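Local atomic coordinates of solute Binding Protein, BlMnBP1 in complex with mannotriose (Bifidobacterium, PDB entry 6FUV), a protein that binds beta-manno-oligosaccharides such as mannotriose and probably delivers them to an ABC transporter for uptake into the bifidobacterial cell. Residues Q123-G135 / Y298-N310. Sequence-based numbering, arbitrary orientation.
Sequences QTYGVATDGQTSG and YATLAGNYSMGIN. With BMA (beta-D-mannopyranose), chain B; BMA (beta-D-mannopyranose), chain C.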
loop_
_atom_site.group_PDB
_atom_site.type_symbol
_atom_site.label_atom_id
_atom_site.label_comp_id
_atom_site.label_asym_id
_atom_site.label_seq_id
_atom_site.Cartn_x
_atom_site.Cartn_y
_atom_site.Cartn_z
ATOM N N GLN A 123 -2.601 19.906 -9.666
ATOM C CA GLN A 123 -1.376 19.410 -10.258
ATOM C C GLN A 123 -1.034 18.055 -9.669
ATOM O O GLN A 123 -1.217 17.809 -8.474
ATOM C CB GLN A 123 -0.238 20.351 -10.012
ATOM C CG GLN A 123 -0.532 21.742 -10.444
ATOM C CD GLN A 123 0.245 22.130 -11.635
ATOM O OE1 GLN A 123 1.479 21.985 -11.676
ATOM N NE2 GLN A 123 -0.468 22.644 -12.646
ATOM N N THR A 124 -0.593 17.155 -10.526
ATOM C CA THR A 124 -0.271 15.787 -10.135
ATOM C C THR A 124 1.237 15.641 -9.986
ATOM O O THR A 124 1.980 15.918 -10.937
ATOM C CB THR A 124 -0.820 14.789 -11.154
ATOM O OG1 THR A 124 -2.245 14.920 -11.182
ATOM C CG2 THR A 124 -0.424 13.388 -10.811
ATOM N N TYR A 125 1.668 15.186 -8.803
ATOM C CA TYR A 125 3.070 15.077 -8.453
ATOM C C TYR A 125 3.545 13.641 -8.328
ATOM O O TYR A 125 4.757 13.408 -8.209
ATOM C CB TYR A 125 3.324 15.809 -7.127
ATOM C CG TYR A 125 3.128 17.301 -7.261
ATOM C CD1 TYR A 125 4.132 18.112 -7.766
ATOM C CD2 TYR A 125 1.941 17.883 -6.927
ATOM C CE1 TYR A 125 3.945 19.493 -7.882
ATOM C CE2 TYR A 125 1.734 19.233 -7.054
ATOM C CZ TYR A 125 2.726 20.039 -7.555
ATOM O OH TYR A 125 2.546 21.390 -7.720
ATOM N N GLY A 126 2.625 12.684 -8.388
ATOM C CA GLY A 126 2.969 11.281 -8.297
ATOM C C GLY A 126 2.198 10.383 -9.217
ATOM O O GLY A 126 1.022 10.611 -9.403
ATOM N N VAL A 127 2.854 9.383 -9.794
ATOM C CA VAL A 127 2.253 8.350 -10.629
ATOM C C VAL A 127 2.519 7.021 -9.924
ATOM O O VAL A 127 3.684 6.682 -9.628
ATOM C CB VAL A 127 2.834 8.358 -12.055
ATOM C CG1 VAL A 127 2.283 7.181 -12.884
ATOM C CG2 VAL A 127 2.536 9.695 -12.714
ATOM N N ALA A 128 1.441 6.286 -9.635
ATOM C CA ALA A 128 1.568 5.052 -8.884
ATOM C C ALA A 128 2.219 4.002 -9.765
ATOM O O ALA A 128 2.005 3.974 -10.979
ATOM C CB ALA A 128 0.217 4.587 -8.396
ATOM N N THR A 129 3.089 3.195 -9.161
ATOM C CA THR A 129 3.696 2.121 -9.930
ATOM C C THR A 129 2.634 1.139 -10.396
ATOM O O THR A 129 2.789 0.515 -11.448
ATOM C CB THR A 129 4.763 1.414 -9.121
ATOM O OG1 THR A 129 4.129 0.783 -8.027
ATOM C CG2 THR A 129 5.829 2.386 -8.660
ATOM N N ASP A 130 1.619 0.903 -9.574
ATOM C CA ASP A 130 0.431 0.166 -9.986
ATOM C C ASP A 130 -0.698 0.410 -8.993
ATOM O O ASP A 130 -0.510 1.078 -7.973
ATOM C CB ASP A 130 0.710 -1.319 -10.118
ATOM C CG ASP A 130 1.250 -1.944 -8.887
ATOM O OD1 ASP A 130 0.723 -1.682 -7.793
ATOM O OD2 ASP A 130 2.199 -2.763 -9.030
ATOM N N GLY A 131 -1.886 -0.097 -9.355
ATOM C CA GLY A 131 -3.032 -0.025 -8.485
ATOM C C GLY A 131 -3.002 -1.147 -7.459
ATOM O O GLY A 131 -2.655 -2.285 -7.764
ATOM N N GLN A 132 -3.394 -0.817 -6.231
ATOM C CA GLN A 132 -3.317 -1.786 -5.152
ATOM C C GLN A 132 -4.646 -1.898 -4.420
ATOM O O GLN A 132 -5.438 -0.938 -4.339
ATOM C CB GLN A 132 -2.191 -1.431 -4.157
ATOM C CG GLN A 132 -0.818 -1.907 -4.623
ATOM C CD GLN A 132 -0.707 -3.410 -4.742
ATOM O OE1 GLN A 132 -1.065 -4.127 -3.856
ATOM N NE2 GLN A 132 -0.199 -3.881 -5.855
ATOM N N THR A 133 -4.877 -3.106 -3.921
ATOM C CA THR A 133 -5.873 -3.361 -2.900
ATOM C C THR A 133 -5.172 -3.985 -1.697
ATOM O O THR A 133 -4.031 -4.452 -1.787
ATOM C CB THR A 133 -6.965 -4.320 -3.361
ATOM O OG1 THR A 133 -6.394 -5.574 -3.752
ATOM C CG2 THR A 133 -7.735 -3.782 -4.521
ATOM N N SER A 134 -5.865 -4.057 -0.562
ATOM C CA SER A 134 -5.395 -4.791 0.608
ATOM C C SER A 134 -6.351 -5.918 0.952
ATOM O O SER A 134 -7.568 -5.742 0.941
ATOM C CB SER A 134 -5.293 -3.833 1.813
ATOM O OG SER A 134 -4.602 -2.684 1.414
ATOM N N GLY A 135 -5.795 -7.021 1.337
ATOM C CA GLY A 135 -6.564 -8.233 1.602
ATOM C C GLY A 135 -5.876 -9.138 2.602
ATOM O O GLY A 135 -5.249 -8.656 3.553
ATOM N N TYR A 298 -16.083 -5.324 -0.191
ATOM C CA TYR A 298 -15.550 -4.154 -0.869
ATOM C C TYR A 298 -14.060 -4.116 -0.634
ATOM O O TYR A 298 -13.571 -4.629 0.361
ATOM C CB TYR A 298 -16.188 -2.840 -0.357
ATOM C CG TYR A 298 -17.664 -2.731 -0.478
ATOM C CD1 TYR A 298 -18.504 -3.347 0.426
ATOM C CD2 TYR A 298 -18.239 -1.992 -1.510
ATOM C CE1 TYR A 298 -19.893 -3.249 0.300
ATOM C CE2 TYR A 298 -19.575 -1.894 -1.643
ATOM C CZ TYR A 298 -20.411 -2.505 -0.738
ATOM O OH TYR A 298 -21.736 -2.386 -0.941
ATOM N N ALA A 299 -13.343 -3.524 -1.570
ATOM C CA ALA A 299 -11.924 -3.258 -1.417
ATOM C C ALA A 299 -11.584 -1.859 -1.917
ATOM O O ALA A 299 -11.917 -1.470 -3.034
ATOM C CB ALA A 299 -11.111 -4.287 -2.185
ATOM N N THR A 300 -10.898 -1.099 -1.094
ATOM C CA THR A 300 -10.413 0.196 -1.533
ATOM C C THR A 300 -9.384 -0.018 -2.624
ATOM O O THR A 300 -8.481 -0.851 -2.497
ATOM C CB THR A 300 -9.802 0.986 -0.376
ATOM O OG1 THR A 300 -10.783 1.117 0.651
ATOM C CG2 THR A 300 -9.429 2.356 -0.844
ATOM N N LEU A 301 -9.529 0.726 -3.707
ATOM C CA LEU A 301 -8.510 0.817 -4.742
ATOM C C LEU A 301 -7.691 2.076 -4.480
ATOM O O LEU A 301 -8.225 3.193 -4.472
ATOM C CB LEU A 301 -9.133 0.849 -6.128
ATOM C CG LEU A 301 -8.248 1.012 -7.341
ATOM C CD1 LEU A 301 -7.172 -0.017 -7.354
ATOM C CD2 LEU A 301 -9.152 0.985 -8.601
ATOM N N ALA A 302 -6.401 1.887 -4.237
ATOM C CA ALA A 302 -5.510 3.008 -3.980
ATOM C C ALA A 302 -4.148 2.654 -4.545
ATOM O O ALA A 302 -3.829 1.494 -4.807
ATOM C CB ALA A 302 -5.417 3.376 -2.496
ATOM N N GLY A 303 -3.346 3.670 -4.777
ATOM C CA GLY A 303 -2.052 3.423 -5.374
ATOM C C GLY A 303 -1.100 2.632 -4.486
ATOM O O GLY A 303 -1.153 2.665 -3.248
ATOM N N ASN A 304 -0.234 1.922 -5.174
ATOM C CA ASN A 304 1.023 1.474 -4.562
ATOM C C ASN A 304 1.851 2.760 -4.310
ATOM O O ASN A 304 1.341 3.864 -4.477
ATOM C CB ASN A 304 1.718 0.507 -5.505
ATOM C CG ASN A 304 2.664 -0.421 -4.782
ATOM O OD1 ASN A 304 3.078 -0.142 -3.684
ATOM N ND2 ASN A 304 2.975 -1.538 -5.394
ATOM N N TYR A 305 3.118 2.646 -3.944
ATOM C CA TYR A 305 4.000 3.812 -3.855
ATOM C C TYR A 305 3.989 4.503 -5.209
ATOM O O TYR A 305 3.971 3.828 -6.253
ATOM C CB TYR A 305 5.438 3.408 -3.473
ATOM C CG TYR A 305 5.764 3.467 -1.976
ATOM C CD1 TYR A 305 5.870 4.656 -1.323
ATOM C CD2 TYR A 305 6.034 2.325 -1.261
ATOM C CE1 TYR A 305 6.165 4.723 0.029
ATOM C CE2 TYR A 305 6.348 2.367 0.069
ATOM C CZ TYR A 305 6.403 3.590 0.720
ATOM O OH TYR A 305 6.726 3.650 2.038
ATOM N N SER A 306 3.942 5.843 -5.177
ATOM C CA SER A 306 3.976 6.646 -6.380
ATOM C C SER A 306 5.396 7.118 -6.709
ATOM O O SER A 306 6.229 7.361 -5.843
ATOM C CB SER A 306 3.079 7.877 -6.242
ATOM O OG SER A 306 1.725 7.621 -6.337
ATOM N N MET A 307 5.655 7.279 -7.985
ATOM C CA MET A 307 6.942 7.783 -8.443
ATOM C C MET A 307 6.892 9.297 -8.479
ATOM O O MET A 307 6.021 9.861 -9.125
ATOM C CB MET A 307 7.308 7.214 -9.809
ATOM C CG MET A 307 7.868 5.798 -9.735
ATOM S SD MET A 307 7.828 4.998 -11.317
ATOM C CE MET A 307 6.053 4.749 -11.490
ATOM N N GLY A 308 7.804 9.927 -7.736
ATOM C CA GLY A 308 7.957 11.376 -7.721
ATOM C C GLY A 308 9.337 11.793 -8.206
ATOM O O GLY A 308 10.317 11.077 -8.026
ATOM N N ILE A 309 9.414 12.971 -8.813
ATOM C CA ILE A 309 10.629 13.454 -9.461
ATOM C C ILE A 309 11.192 14.639 -8.683
ATOM O O ILE A 309 10.453 15.569 -8.338
ATOM C CB ILE A 309 10.337 13.830 -10.919
ATOM C CG1 ILE A 309 9.924 12.571 -11.687
ATOM C CG2 ILE A 309 11.528 14.464 -11.620
ATOM C CD1 ILE A 309 9.843 12.750 -13.173
ATOM N N ASN A 310 12.506 14.627 -8.455
ATOM C CA ASN A 310 13.241 15.633 -7.678
ATOM C C ASN A 310 13.258 16.997 -8.359
ATOM O O ASN A 310 13.781 17.162 -9.458
ATOM C CB ASN A 310 14.669 15.121 -7.472
ATOM C CG ASN A 310 15.474 15.860 -6.407
ATOM O OD1 ASN A 310 15.041 16.826 -5.801
ATOM N ND2 ASN A 310 16.668 15.375 -6.177
HETATM C C1 BMA B . 3.031 -0.390 0.118
HETATM C C2 BMA B . 1.641 -0.662 -0.427
HETATM C C3 BMA B . 0.918 0.644 -0.805
HETATM C C4 BMA B . 1.055 1.644 0.388
HETATM C C5 BMA B . 2.508 1.800 0.769
HETATM C C6 BMA B . 2.718 2.795 1.902
HETATM O O2 BMA B . 0.886 -1.319 0.616
HETATM O O3 BMA B . -0.470 0.483 -1.182
HETATM O O4 BMA B . 0.556 2.888 0.050
HETATM O O5 BMA B . 2.989 0.535 1.182
HETATM O O6 BMA B . 2.173 2.257 3.082
HETATM C C1 BMA C . 7.352 -3.235 1.197
HETATM C C2 BMA C . 6.985 -2.055 2.136
HETATM C C3 BMA C . 5.557 -1.770 2.019
HETATM C C4 BMA C . 5.065 -1.640 0.560
HETATM C C5 BMA C . 5.544 -2.806 -0.299
HETATM C C6 BMA C . 5.323 -2.559 -1.792
HETATM O O2 BMA C . 7.648 -0.882 1.755
HETATM O O3 BMA C . 5.284 -0.602 2.770
HETATM O O4 BMA C . 3.604 -1.622 0.569
HETATM O O5 BMA C . 6.997 -2.945 -0.103
HETATM O O6 BMA C . 5.955 -1.291 -2.160
HETATM O O HOH W 1 6.974 14.452 -9.070
HETATM O O HOH W 2 -8.177 -2.603 -0.590
#
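Val127 and Met307 form an antiparallel hydrogen-bonded pair, Met307 N reaching Val127 O at 2.6 Å, and Gln132 with Ala302 form a second. Between them both strands break; Thr129 N still bonds Tyr305 O, and Asn304 N bonds Asp130 O at 2.9 Å. Glycine suits the non-hydrogen-bonded Gly131–Gly303 pair, because Ala128 CB and Leu301 CD1 crowd the side-chain positions. Gly303 O accepts a hydrogen bond at 3.1 Å from O3 of the chain B mannose. Paired strands between two lobes are characteristic of the periplasmic-binding-protein fold, commonly as its hinge, probably also here, and the break lies at the sugar site.

Asn304 suits this place because an amide carries donor and acceptor on one group. With CG anti to the backbone N (chi1 -156°), ND2 gives a long bond of 3.3 Å to Asp130 OD1, while OD1 accepts from Tyr305 N and, weakly, from O6 of the chain C mannose. Gln132 NE2 reaches the same Asp130 oxygen from the opposite face of the carboxylate; Gln132 OE1 takes Trp269 N. C5 of the chain B mannose sits over one face of the Tyr305 ring, offset toward its rim. Unbranched Met307, bent at chi3 (-71°), brings CE to 3.7 Å from Thr129 CG2.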